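Fucose-specific lectin (Aleuria aurantia, PDB 6GKE) binds L-fucose on glycans, with strongest preference for alpha-1,6-linked core fucose, through five sites set between the blades of a six-bladed beta-propeller. Local coordinates at residues R131-K136 against I168-I173; R179-A184 against P223-Y228; A215-G220 against I274-F279; V227-G232 against N246-I251. The protein carries 1 engineered substitution. All blocks are in the same frame, centred on the assembly; numbering follows the deposited sequence.

Contact 1 of 4, residues R131-K136 against I168-I173. With FUC (alpha-L-fucopyranose), chain E.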
# COMPACT_ATOMS: atom_id res chain seq x y z
N ARG A 131 -12.96 6.77 27.52
CA ARG A 131 -14.05 6.10 26.81
C ARG A 131 -13.51 5.65 25.45
O ARG A 131 -12.84 6.43 24.77
CB ARG A 131 -15.25 7.04 26.63
CG ARG A 131 -15.79 7.65 27.91
CD ARG A 131 -16.46 6.62 28.81
NE ARG A 131 -17.07 7.18 30.01
CZ ARG A 131 -16.48 7.29 31.20
NH1 ARG A 131 -15.19 7.02 31.36
NH2 ARG A 131 -17.19 7.67 32.26
N VAL A 132 -13.81 4.40 25.09
CA VAL A 132 -13.37 3.80 23.85
C VAL A 132 -14.61 3.38 23.06
O VAL A 132 -15.51 2.76 23.62
CB VAL A 132 -12.43 2.60 24.10
CG1 VAL A 132 -11.97 1.97 22.79
CG2 VAL A 132 -11.24 3.00 24.95
N TYR A 133 -14.63 3.71 21.76
CA TYR A 133 -15.77 3.47 20.89
C TYR A 133 -15.36 2.51 19.78
O TYR A 133 -14.28 2.64 19.19
CB TYR A 133 -16.30 4.80 20.33
CG TYR A 133 -16.74 5.71 21.45
CD1 TYR A 133 -18.01 5.63 21.98
CD2 TYR A 133 -15.83 6.56 22.06
CE1 TYR A 133 -18.39 6.40 23.07
CE2 TYR A 133 -16.19 7.33 23.15
CZ TYR A 133 -17.47 7.24 23.67
OH TYR A 133 -17.79 8.00 24.77
N TYR A 134 -16.24 1.54 19.51
CA TYR A 134 -15.95 0.44 18.61
C TYR A 134 -17.28 -0.11 18.09
O TYR A 134 -18.35 0.23 18.59
CB TYR A 134 -15.17 -0.67 19.32
CG TYR A 134 -15.94 -1.34 20.43
CD1 TYR A 134 -16.08 -0.77 21.68
CD2 TYR A 134 -16.58 -2.56 20.22
CE1 TYR A 134 -16.83 -1.36 22.68
CE2 TYR A 134 -17.32 -3.17 21.21
CZ TYR A 134 -17.45 -2.58 22.45
OH TYR A 134 -18.19 -3.17 23.44
N GLN A 135 -17.20 -1.00 17.10
CA GLN A 135 -18.37 -1.71 16.61
C GLN A 135 -18.15 -3.21 16.78
O GLN A 135 -17.03 -3.71 16.69
CB GLN A 135 -18.66 -1.36 15.16
CG GLN A 135 -18.94 0.12 15.00
CD GLN A 135 -19.61 0.44 13.69
OE1 GLN A 135 -18.98 0.46 12.63
NE2 GLN A 135 -20.91 0.67 13.75
N LYS A 136 -19.26 -3.93 16.99
CA LYS A 136 -19.26 -5.38 17.12
C LYS A 136 -19.48 -6.06 15.76
O LYS A 136 -19.06 -7.19 15.57
CB LYS A 136 -20.37 -5.83 18.08
CG LYS A 136 -20.17 -5.43 19.53
CD LYS A 136 -21.27 -5.94 20.42
CE LYS A 136 -21.06 -5.62 21.89
NZ LYS A 136 -22.07 -6.29 22.74
N ILE A 168 -15.24 6.98 13.15
CA ILE A 168 -15.74 7.44 14.45
C ILE A 168 -14.78 8.52 14.95
O ILE A 168 -13.59 8.27 15.03
CB ILE A 168 -15.84 6.30 15.49
CG1 ILE A 168 -16.55 5.06 14.95
CG2 ILE A 168 -16.51 6.83 16.76
CD1 ILE A 168 -16.45 3.85 15.86
N GLY A 169 -15.34 9.69 15.28
CA GLY A 169 -14.62 10.73 15.98
C GLY A 169 -15.16 10.86 17.40
O GLY A 169 -16.36 10.70 17.61
N ALA A 170 -14.29 11.10 18.37
CA ALA A 170 -14.72 11.18 19.77
C ALA A 170 -13.93 12.27 20.49
O ALA A 170 -12.70 12.24 20.48
CB ALA A 170 -14.53 9.85 20.46
N THR A 171 -14.63 13.19 21.14
CA THR A 171 -13.94 14.25 21.86
C THR A 171 -14.70 14.60 23.14
O THR A 171 -15.93 14.61 23.16
CB THR A 171 -13.70 15.45 20.93
OG1 THR A 171 -12.89 16.42 21.60
CG2 THR A 171 -14.97 16.12 20.45
N ALA A 172 -13.94 14.88 24.20
CA ALA A 172 -14.49 15.40 25.45
C ALA A 172 -14.44 16.93 25.37
O ALA A 172 -13.37 17.52 25.49
CB ALA A 172 -13.71 14.89 26.64
N ILE A 173 -15.60 17.55 25.14
CA ILE A 173 -15.67 18.99 24.90
C ILE A 173 -15.63 19.78 26.21
O ILE A 173 -15.51 21.00 26.19
CB ILE A 173 -16.91 19.35 24.06
CG1 ILE A 173 -18.23 19.13 24.82
CG2 ILE A 173 -16.89 18.60 22.73
CD1 ILE A 173 -19.43 19.78 24.14
C1 FUC E . -20.79 6.58 31.99
C2 FUC E . -21.18 5.82 30.73
C3 FUC E . -21.85 6.79 29.75
C4 FUC E . -20.93 7.98 29.48
C5 FUC E . -20.67 8.67 30.81
C6 FUC E . -19.81 9.91 30.67
O1 FUC E . -21.99 6.92 32.68
O2 FUC E . -22.05 4.72 31.08
O3 FUC E . -22.22 6.12 28.55
O4 FUC E . -19.67 7.58 28.94
O5 FUC E . -20.02 7.75 31.69
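Ile168 meets Tyr133 where two neighbouring blades of the beta-propeller face each other. Strand 129-134 is the second strand of its blade, and strand 168-174 is the first of the next. They run nearly antiparallel, with segment axes 8.5 Å apart at closest, and no hydrogen bond joins them.

Ile168 touches with its CG2 branch, which lies 4.1 Å from Tyr133 CB. The other branch reaches along the neighbouring backbone, and Ile168 CD1 stops 4.3 Å from Tyr134 N. Two residues on, Ala170 puts its CB 3.9 Å from Tyr133 CD2. The methyl approaches the ring obliquely. Thr171 points away from residues 131-136, and its OG1 is hydrogen-bonded to Ser218 OG of the following blade. Ile173 closes the segment beside a different fucose.

Tyr133 lies between this packing and the fucose site between the two blades. Its OH makes a weak hydrogen bond to Glu146, which also binds the sugar. Arg131 starts toward residues 168-173, but its chain bends at chi2 (-69°) and carries the guanidinium off to the fucose. There Arg131 NE donates to the fucose O4 at 2.8 Å, and Arg131 NH2 to the ring oxygen O5 at 2.9 Å. Between these two segments the contact is apolar. The guanidinium of Arg131 and the hydroxyl of Tyr133 are turned to the sugar and to Glu146.

Contact 2 of 4, residues R179-A184 against P223-Y228. Engineered in segment 223-228: Gln224 (natural residue Asn). With FUC (alpha-L-fucopyranose), chain F; FUC (alpha-L-fucopyranose), chain G.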
# COMPACT_ATOMS: atom_id res chain seq x y z
N ARG A 179 -18.82 14.27 22.81
CA ARG A 179 -19.42 14.35 21.49
C ARG A 179 -18.78 13.29 20.60
O ARG A 179 -17.55 13.22 20.49
CB ARG A 179 -19.26 15.74 20.88
CG ARG A 179 -19.96 16.85 21.65
CD ARG A 179 -21.48 16.73 21.65
NE ARG A 179 -22.14 17.84 22.33
CZ ARG A 179 -22.41 17.90 23.63
NH1 ARG A 179 -22.05 16.92 24.45
NH2 ARG A 179 -23.06 18.95 24.11
N ILE A 180 -19.63 12.47 19.98
CA ILE A 180 -19.23 11.35 19.14
C ILE A 180 -19.80 11.59 17.74
O ILE A 180 -20.99 11.89 17.61
CB ILE A 180 -19.73 10.01 19.71
CG1 ILE A 180 -19.45 9.86 21.21
CG2 ILE A 180 -19.18 8.85 18.88
CD1 ILE A 180 -18.00 9.95 21.61
N TYR A 181 -18.94 11.45 16.73
CA TYR A 181 -19.29 11.70 15.33
C TYR A 181 -19.10 10.41 14.55
O TYR A 181 -18.12 9.70 14.73
CB TYR A 181 -18.43 12.83 14.76
CG TYR A 181 -18.62 14.10 15.54
CD1 TYR A 181 -19.67 14.96 15.26
CD2 TYR A 181 -17.82 14.38 16.64
CE1 TYR A 181 -19.91 16.08 16.03
CE2 TYR A 181 -18.05 15.50 17.42
CZ TYR A 181 -19.10 16.35 17.13
OH TYR A 181 -19.34 17.43 17.93
N TYR A 182 -20.06 10.10 13.68
CA TYR A 182 -20.04 8.86 12.92
C TYR A 182 -20.84 9.07 11.64
O TYR A 182 -21.55 10.06 11.53
CB TYR A 182 -20.61 7.71 13.76
CG TYR A 182 -22.05 7.92 14.14
CD1 TYR A 182 -22.41 8.68 15.25
CD2 TYR A 182 -23.07 7.41 13.36
CE1 TYR A 182 -23.73 8.91 15.57
CE2 TYR A 182 -24.41 7.63 13.67
CZ TYR A 182 -24.74 8.38 14.78
OH TYR A 182 -26.05 8.60 15.08
N GLN A 183 -20.75 8.13 10.70
CA GLN A 183 -21.48 8.26 9.45
C GLN A 183 -22.65 7.27 9.47
O GLN A 183 -22.46 6.06 9.57
CB GLN A 183 -20.56 8.02 8.26
CG GLN A 183 -21.24 8.30 6.92
CD GLN A 183 -20.25 8.30 5.78
OE1 GLN A 183 -19.34 7.48 5.74
NE2 GLN A 183 -20.45 9.20 4.83
N ALA A 184 -23.87 7.82 9.41
CA ALA A 184 -25.09 7.04 9.46
C ALA A 184 -25.38 6.44 8.08
O ALA A 184 -24.73 6.77 7.10
CB ALA A 184 -26.22 7.90 9.94
N PRO A 223 -17.72 25.35 23.96
CA PRO A 223 -16.36 25.13 23.49
C PRO A 223 -16.26 25.19 21.96
O PRO A 223 -17.28 25.18 21.26
CB PRO A 223 -16.07 23.70 23.99
CG PRO A 223 -17.39 23.01 23.82
CD PRO A 223 -18.43 24.08 24.09
N GLN A 224 -15.02 25.26 21.47
CA GLN A 224 -14.73 25.08 20.06
C GLN A 224 -14.68 23.58 19.76
O GLN A 224 -14.06 22.82 20.50
CB GLN A 224 -13.40 25.72 19.70
CG GLN A 224 -13.35 27.23 19.91
CD GLN A 224 -14.25 28.00 18.98
OE1 GLN A 224 -14.35 27.69 17.79
NE2 GLN A 224 -14.90 29.03 19.50
N ILE A 225 -15.33 23.17 18.67
CA ILE A 225 -15.26 21.79 18.19
C ILE A 225 -14.85 21.85 16.72
O ILE A 225 -15.32 22.71 15.99
CB ILE A 225 -16.59 21.02 18.35
CG1 ILE A 225 -17.21 21.22 19.74
CG2 ILE A 225 -16.39 19.55 18.03
CD1 ILE A 225 -18.62 20.70 19.86
N ARG A 226 -13.99 20.92 16.30
CA ARG A 226 -13.70 20.74 14.89
C ARG A 226 -13.87 19.26 14.55
O ARG A 226 -13.33 18.40 15.25
CB ARG A 226 -12.28 21.19 14.53
CG ARG A 226 -11.96 22.64 14.90
CD ARG A 226 -12.76 23.66 14.10
NE ARG A 226 -12.38 25.03 14.42
CZ ARG A 226 -12.94 25.79 15.36
NH1 ARG A 226 -13.98 25.35 16.05
NH2 ARG A 226 -12.46 27.00 15.59
N VAL A 227 -14.63 18.99 13.49
CA VAL A 227 -14.85 17.65 12.99
C VAL A 227 -14.22 17.58 11.60
O VAL A 227 -14.50 18.43 10.75
CB VAL A 227 -16.35 17.30 12.95
CG1 VAL A 227 -16.59 15.89 12.46
CG2 VAL A 227 -17.01 17.51 14.31
N TYR A 228 -13.37 16.57 11.40
CA TYR A 228 -12.65 16.35 10.15
C TYR A 228 -13.15 15.08 9.48
O TYR A 228 -13.41 14.08 10.15
CB TYR A 228 -11.14 16.22 10.40
CG TYR A 228 -10.58 17.48 11.00
CD1 TYR A 228 -10.36 18.59 10.21
CD2 TYR A 228 -10.36 17.59 12.36
CE1 TYR A 228 -9.93 19.79 10.76
CE2 TYR A 228 -9.93 18.78 12.92
CZ TYR A 228 -9.72 19.89 12.12
OH TYR A 228 -9.35 21.08 12.69
C1 FUC F . -25.32 20.37 21.53
C2 FUC F . -25.24 19.78 20.13
C3 FUC F . -24.38 20.67 19.23
C4 FUC F . -23.01 20.86 19.87
C5 FUC F . -23.20 21.51 21.23
C6 FUC F . -21.88 21.73 21.97
O1 FUC F . -26.09 21.56 21.44
O2 FUC F . -26.57 19.63 19.60
O3 FUC F . -24.32 20.13 17.91
O4 FUC F . -22.34 19.61 20.06
O5 FUC F . -24.01 20.65 22.05
C1 FUC G . -11.21 28.49 12.53
C2 FUC G . -11.40 27.54 11.35
C3 FUC G . -10.06 26.92 10.95
C4 FUC G . -9.38 26.27 12.17
C5 FUC G . -9.25 27.32 13.26
C6 FUC G . -8.61 26.81 14.54
O1 FUC G . -10.45 29.62 12.10
O2 FUC G . -11.96 28.27 10.25
O3 FUC G . -10.26 26.00 9.88
O4 FUC G . -10.15 25.19 12.70
O5 FUC G . -10.54 27.82 13.60
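Gln224 OE1 is gripped by two nitrogens of Arg226, across the blade interface from Arg179 and Tyr181. Gln224 is an engineered residue, asparagine in the natural sequence. NH1 and NH2 of Arg226 approach its oxygen end-on, with NH1 to OE1 at 2.9 Å, and the oxygen lies in the guanidinium plane. NH1 also donates to the backbone O of Ile225, so the group is held on its own strand while it binds fucose.

The two segments are second strands of adjacent propeller blades. They run roughly parallel, 21° apart, and are too distant for backbone pairing. Side chains fill the interval. Val227 sets its CG2 over the centre of the Tyr181 ring, a CH-pi contact of 3.6 Å to the centroid and 8° off the normal. Ile225 meets the phenol end, with CG2 3.6 Å from Tyr181 OH. That hydroxyl is hydrogen-bonded to Glu191, a fucose-binding residue.

Each arginine serves a different sugar. Arg179 uses NE for O4 and NH2 for O5 of one fucose, and a salt bridge to Asp195 steadies NH2. Arg226 repeats the same pair of bonds on the next fucose. Ile225 points toward the first strand, its CG1 anti to the carbonyl carbon (chi1 -46°). That leads the CD1 methyl to the first site, where Ile225 CD1 lies 3.9 Å from the O4 atom of the fucose bound by Arg179.

Contact 3 of 4, residues A215-G220 against I274-F279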
# COMPACT_ATOMS: atom_id res chain seq x y z
N ALA A 215 -12.37 12.31 12.24
CA ALA A 215 -11.67 12.65 13.47
C ALA A 215 -12.34 13.88 14.08
O ALA A 215 -12.99 14.65 13.37
CB ALA A 215 -10.20 12.89 13.21
N ALA A 216 -12.20 14.06 15.39
CA ALA A 216 -12.79 15.22 16.04
C ALA A 216 -11.90 15.67 17.19
O ALA A 216 -11.33 14.84 17.90
CB ALA A 216 -14.19 14.92 16.54
N ILE A 217 -11.84 17.00 17.37
CA ILE A 217 -11.10 17.63 18.46
C ILE A 217 -11.98 18.73 19.05
O ILE A 217 -12.95 19.19 18.44
CB ILE A 217 -9.76 18.21 17.98
CG1 ILE A 217 -9.98 19.28 16.90
CG2 ILE A 217 -8.84 17.09 17.50
CD1 ILE A 217 -8.78 20.11 16.55
N SER A 218 -11.59 19.22 20.23
CA SER A 218 -12.30 20.31 20.86
C SER A 218 -11.37 20.98 21.88
O SER A 218 -10.42 20.37 22.35
CB SER A 218 -13.57 19.84 21.52
OG SER A 218 -13.31 18.95 22.60
N TRP A 219 -11.70 22.22 22.22
CA TRP A 219 -10.97 22.94 23.25
C TRP A 219 -11.81 24.12 23.72
O TRP A 219 -12.79 24.50 23.09
CB TRP A 219 -9.60 23.42 22.75
CG TRP A 219 -9.65 24.54 21.76
CD1 TRP A 219 -9.46 25.88 21.99
CD2 TRP A 219 -9.90 24.41 20.35
NE1 TRP A 219 -9.59 26.57 20.82
CE2 TRP A 219 -9.85 25.70 19.79
CE3 TRP A 219 -10.13 23.32 19.50
CZ2 TRP A 219 -10.06 25.92 18.43
CZ3 TRP A 219 -10.33 23.53 18.16
CH2 TRP A 219 -10.29 24.82 17.63
N GLY A 220 -11.39 24.72 24.83
CA GLY A 220 -11.89 26.01 25.23
C GLY A 220 -13.19 25.95 26.02
O GLY A 220 -13.56 24.92 26.58
N ILE A 274 -4.63 27.65 19.70
CA ILE A 274 -4.82 26.23 19.44
C ILE A 274 -3.78 25.79 18.41
O ILE A 274 -3.48 26.51 17.46
CB ILE A 274 -6.25 25.92 18.96
CG1 ILE A 274 -6.56 24.42 18.94
CG2 ILE A 274 -6.53 26.56 17.60
CD1 ILE A 274 -6.52 23.75 20.29
N ASP A 275 -3.24 24.58 18.61
CA ASP A 275 -2.39 23.89 17.66
C ASP A 275 -3.14 22.64 17.19
O ASP A 275 -3.68 21.92 18.03
CB ASP A 275 -1.05 23.52 18.30
CG ASP A 275 -0.31 24.71 18.86
OD1 ASP A 275 -0.04 25.65 18.08
OD2 ASP A 275 -0.02 24.71 20.07
N ILE A 276 -3.19 22.42 15.87
CA ILE A 276 -3.91 21.29 15.28
C ILE A 276 -3.04 20.62 14.23
O ILE A 276 -2.49 21.30 13.36
CB ILE A 276 -5.25 21.72 14.65
CG1 ILE A 276 -6.12 22.54 15.60
CG2 ILE A 276 -5.99 20.50 14.12
CD1 ILE A 276 -7.29 23.23 14.94
N SER A 277 -2.96 19.29 14.29
CA SER A 277 -2.40 18.47 13.23
C SER A 277 -3.47 17.50 12.72
O SER A 277 -4.15 16.89 13.53
CB SER A 277 -1.21 17.67 13.72
OG SER A 277 -0.16 18.53 14.15
N VAL A 278 -3.56 17.35 11.40
CA VAL A 278 -4.41 16.31 10.80
C VAL A 278 -3.52 15.48 9.87
O VAL A 278 -3.07 15.96 8.83
CB VAL A 278 -5.63 16.87 10.06
CG1 VAL A 278 -6.52 15.73 9.57
CG2 VAL A 278 -6.43 17.83 10.93
N PHE A 279 -3.28 14.23 10.28
CA PHE A 279 -2.37 13.32 9.60
C PHE A 279 -3.10 12.56 8.49
O PHE A 279 -4.29 12.25 8.61
CB PHE A 279 -1.79 12.32 10.60
CG PHE A 279 -0.95 13.00 11.64
CD1 PHE A 279 0.40 13.23 11.42
CD2 PHE A 279 -1.52 13.47 12.82
CE1 PHE A 279 1.17 13.88 12.36
CE2 PHE A 279 -0.74 14.14 13.76
CZ PHE A 279 0.60 14.35 13.52
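A fucose site between two adjacent propeller blades is walled in part by this contact. Ile274 and Ile276 belong to the pocket of that sugar, and Trp219 touches it as well.

Trp219 and Ile274 make the closest approach. The isoleucine lies over one face of the indole, and the two side chains cross at about a right angle. Ile274 CG1 sits over the six-membered ring of Trp219, a CH-pi contact 3.5 Å from the centroid and 9° off the normal. Ile274 CD1 reaches the ring fusion, 3.4 Å from Trp219 CD2. CG1 of Ile274 is anti to the backbone N (chi1 -169°), which lays this branch along the indole while CG2 lies over the same face near CZ2.

Deeper in the blade interface, Ile217 meets Ile276. Ile217 CD1 is 3.7 Å from Ile276 CG2. Ile276 CD1 also comes obliquely to the far end of the indole, at 4.3 Å from Trp219 CH2.

Strand 213-219 is the first strand of its blade, and strand 275-282 is the second of the next. Trp219 also packs on Arg226 of strand 224-230, while Ile217 touches Ala268 and Ser270 of strand 267-271.

Contact 4 of 4, residues V227-G232 against N246-I251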
# COMPACT_ATOMS: atom_id res chain seq x y z
N VAL A 227 -14.63 18.99 13.49
CA VAL A 227 -14.85 17.65 12.99
C VAL A 227 -14.22 17.58 11.60
O VAL A 227 -14.50 18.43 10.75
CB VAL A 227 -16.35 17.30 12.95
CG1 VAL A 227 -16.59 15.89 12.46
CG2 VAL A 227 -17.01 17.51 14.31
N TYR A 228 -13.37 16.57 11.40
CA TYR A 228 -12.65 16.35 10.15
C TYR A 228 -13.15 15.08 9.48
O TYR A 228 -13.41 14.08 10.15
CB TYR A 228 -11.14 16.22 10.40
CG TYR A 228 -10.58 17.48 11.00
CD1 TYR A 228 -10.36 18.59 10.21
CD2 TYR A 228 -10.36 17.59 12.36
CE1 TYR A 228 -9.93 19.79 10.76
CE2 TYR A 228 -9.93 18.78 12.92
CZ TYR A 228 -9.72 19.89 12.12
OH TYR A 228 -9.35 21.08 12.69
N TRP A 229 -13.23 15.11 8.15
CA TRP A 229 -13.46 13.87 7.43
C TRP A 229 -12.75 13.91 6.08
O TRP A 229 -12.56 14.97 5.48
CB TRP A 229 -14.94 13.53 7.27
CG TRP A 229 -15.79 14.53 6.55
CD1 TRP A 229 -16.08 14.58 5.22
CD2 TRP A 229 -16.53 15.59 7.16
NE1 TRP A 229 -16.94 15.61 4.96
CE2 TRP A 229 -17.24 16.25 6.14
CE3 TRP A 229 -16.65 16.05 8.48
CZ2 TRP A 229 -18.08 17.33 6.40
CZ3 TRP A 229 -17.48 17.12 8.73
CH2 TRP A 229 -18.18 17.75 7.70
N GLN A 230 -12.37 12.72 5.62
CA GLN A 230 -11.65 12.61 4.37
C GLN A 230 -11.83 11.20 3.81
O GLN A 230 -11.61 10.21 4.52
CB GLN A 230 -10.16 12.89 4.58
CG GLN A 230 -9.34 12.94 3.30
CD GLN A 230 -7.88 13.11 3.63
OE1 GLN A 230 -7.41 14.23 3.85
NE2 GLN A 230 -7.17 12.00 3.71
N LYS A 231 -12.18 11.14 2.53
CA LYS A 231 -12.06 9.92 1.75
C LYS A 231 -10.70 9.96 1.05
O LYS A 231 -10.29 11.00 0.54
CB LYS A 231 -13.19 9.83 0.72
CG LYS A 231 -13.06 8.67 -0.25
CD LYS A 231 -14.27 8.47 -1.13
CE LYS A 231 -14.03 7.40 -2.17
NZ LYS A 231 -15.18 7.29 -3.10
N GLY A 232 -10.01 8.82 0.99
CA GLY A 232 -8.69 8.80 0.38
C GLY A 232 -8.76 9.30 -1.05
O GLY A 232 -9.65 8.93 -1.81
N ASN A 246 -20.72 25.88 11.32
CA ASN A 246 -20.56 26.51 10.03
C ASN A 246 -20.92 25.51 8.92
O ASN A 246 -21.23 24.35 9.17
CB ASN A 246 -19.15 27.07 9.86
CG ASN A 246 -18.08 26.01 9.68
OD1 ASN A 246 -18.33 24.82 9.86
ND2 ASN A 246 -16.88 26.44 9.31
N THR A 247 -20.88 26.00 7.68
CA THR A 247 -20.91 25.15 6.52
C THR A 247 -19.55 24.47 6.39
O THR A 247 -18.53 25.15 6.43
CB THR A 247 -21.26 25.95 5.26
OG1 THR A 247 -22.53 26.58 5.49
CG2 THR A 247 -21.33 25.11 4.01
N PRO A 248 -19.47 23.13 6.26
CA PRO A 248 -18.16 22.49 6.15
C PRO A 248 -17.38 23.06 4.96
O PRO A 248 -17.97 23.40 3.93
CB PRO A 248 -18.50 21.01 5.95
CG PRO A 248 -19.86 20.86 6.59
CD PRO A 248 -20.57 22.16 6.27
N GLY A 249 -16.06 23.13 5.12
CA GLY A 249 -15.18 23.61 4.07
C GLY A 249 -14.00 22.68 3.88
O GLY A 249 -13.57 21.99 4.81
N GLN A 250 -13.47 22.67 2.66
CA GLN A 250 -12.29 21.90 2.33
C GLN A 250 -11.03 22.60 2.84
O GLN A 250 -10.91 23.82 2.77
CB GLN A 250 -12.18 21.67 0.83
CG GLN A 250 -13.27 20.77 0.26
CD GLN A 250 -13.13 20.56 -1.23
OE1 GLN A 250 -12.31 21.18 -1.89
NE2 GLN A 250 -13.94 19.67 -1.77
N ILE A 251 -10.10 21.79 3.35
CA ILE A 251 -8.75 22.19 3.65
C ILE A 251 -7.88 21.63 2.53
O ILE A 251 -7.77 20.41 2.41
CB ILE A 251 -8.31 21.65 5.03
CG1 ILE A 251 -9.12 22.30 6.15
CG2 ILE A 251 -6.81 21.82 5.23
CD1 ILE A 251 -9.01 21.58 7.47
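Tyr228 and Trp229 reach from strand 224-230 to Ile251 and Pro248, near the outer strand of the same blade. Strand 236-241 stands between strands 224-230 and 249-251 in the sheet. The two segments are therefore not paired, and they meet by side chains alone.

The closer half is Trp229 on Pro248. The proline meets the benzene end of the indole at its edge, near the ring plane. Its CG lies 3.7 Å from Trp229 CH2, and its CB is equally close to Trp229 CZ2. Trp229 holds its CG between the backbone N and the carbonyl carbon (chi1 60°), and the long ring then extends toward the proline. The indole also meets the ring of Tyr237, the two planes nearly parallel. Phe204 and Ala206 of strand 199-207, in the preceding blade, also touch Trp229.

Tyr228 makes a slighter touch with Ile251. A single methyl, CD1, comes to the edge of the phenol ring, 3.9 Å from Tyr228 CE1. Both residues are buried. The Tyr228 OH makes a weak hydrogen bond to Glu238, which binds fucose.

The looser side is the turn that leads into strand 249-251. Thr247 is exposed, and Pro248 itself is partly exposed. Asn246 fastens this turn to the blade through its OD1, hydrogen-bonded to the backbone N of Ala240. With no polar bond between the segments, the contact rests on apolar groups set against ring edges. The segments find hydrogen bonds with other parts of the blade, including strands 213-219 and 236-241.

In the fold
Contacts 1, 2 and 3 join different blades, whereas contact 4 stays within one. Contacts 1 and 2 are buried and share the blade of strands 168-174 and 177-183, which pair by backbone hydrogen bonds. Contacts 2 and 3 meet in the next blade, where strands 213-219 and 224-230 pair in the same way. Contact 4 uses the latter strand again, sharing Val227 and Tyr228 with contact 2; it is buried too, though farther out and beside exposed loop residues. Contact 3 is only partly buried, with its tryptophan and isoleucines beside a sugar. Contacts 1 and 2 combine apolar interfaces with arginines that hold fucose. Contact 4 has neither sugar-binding arginine nor ring-face packing across its segments.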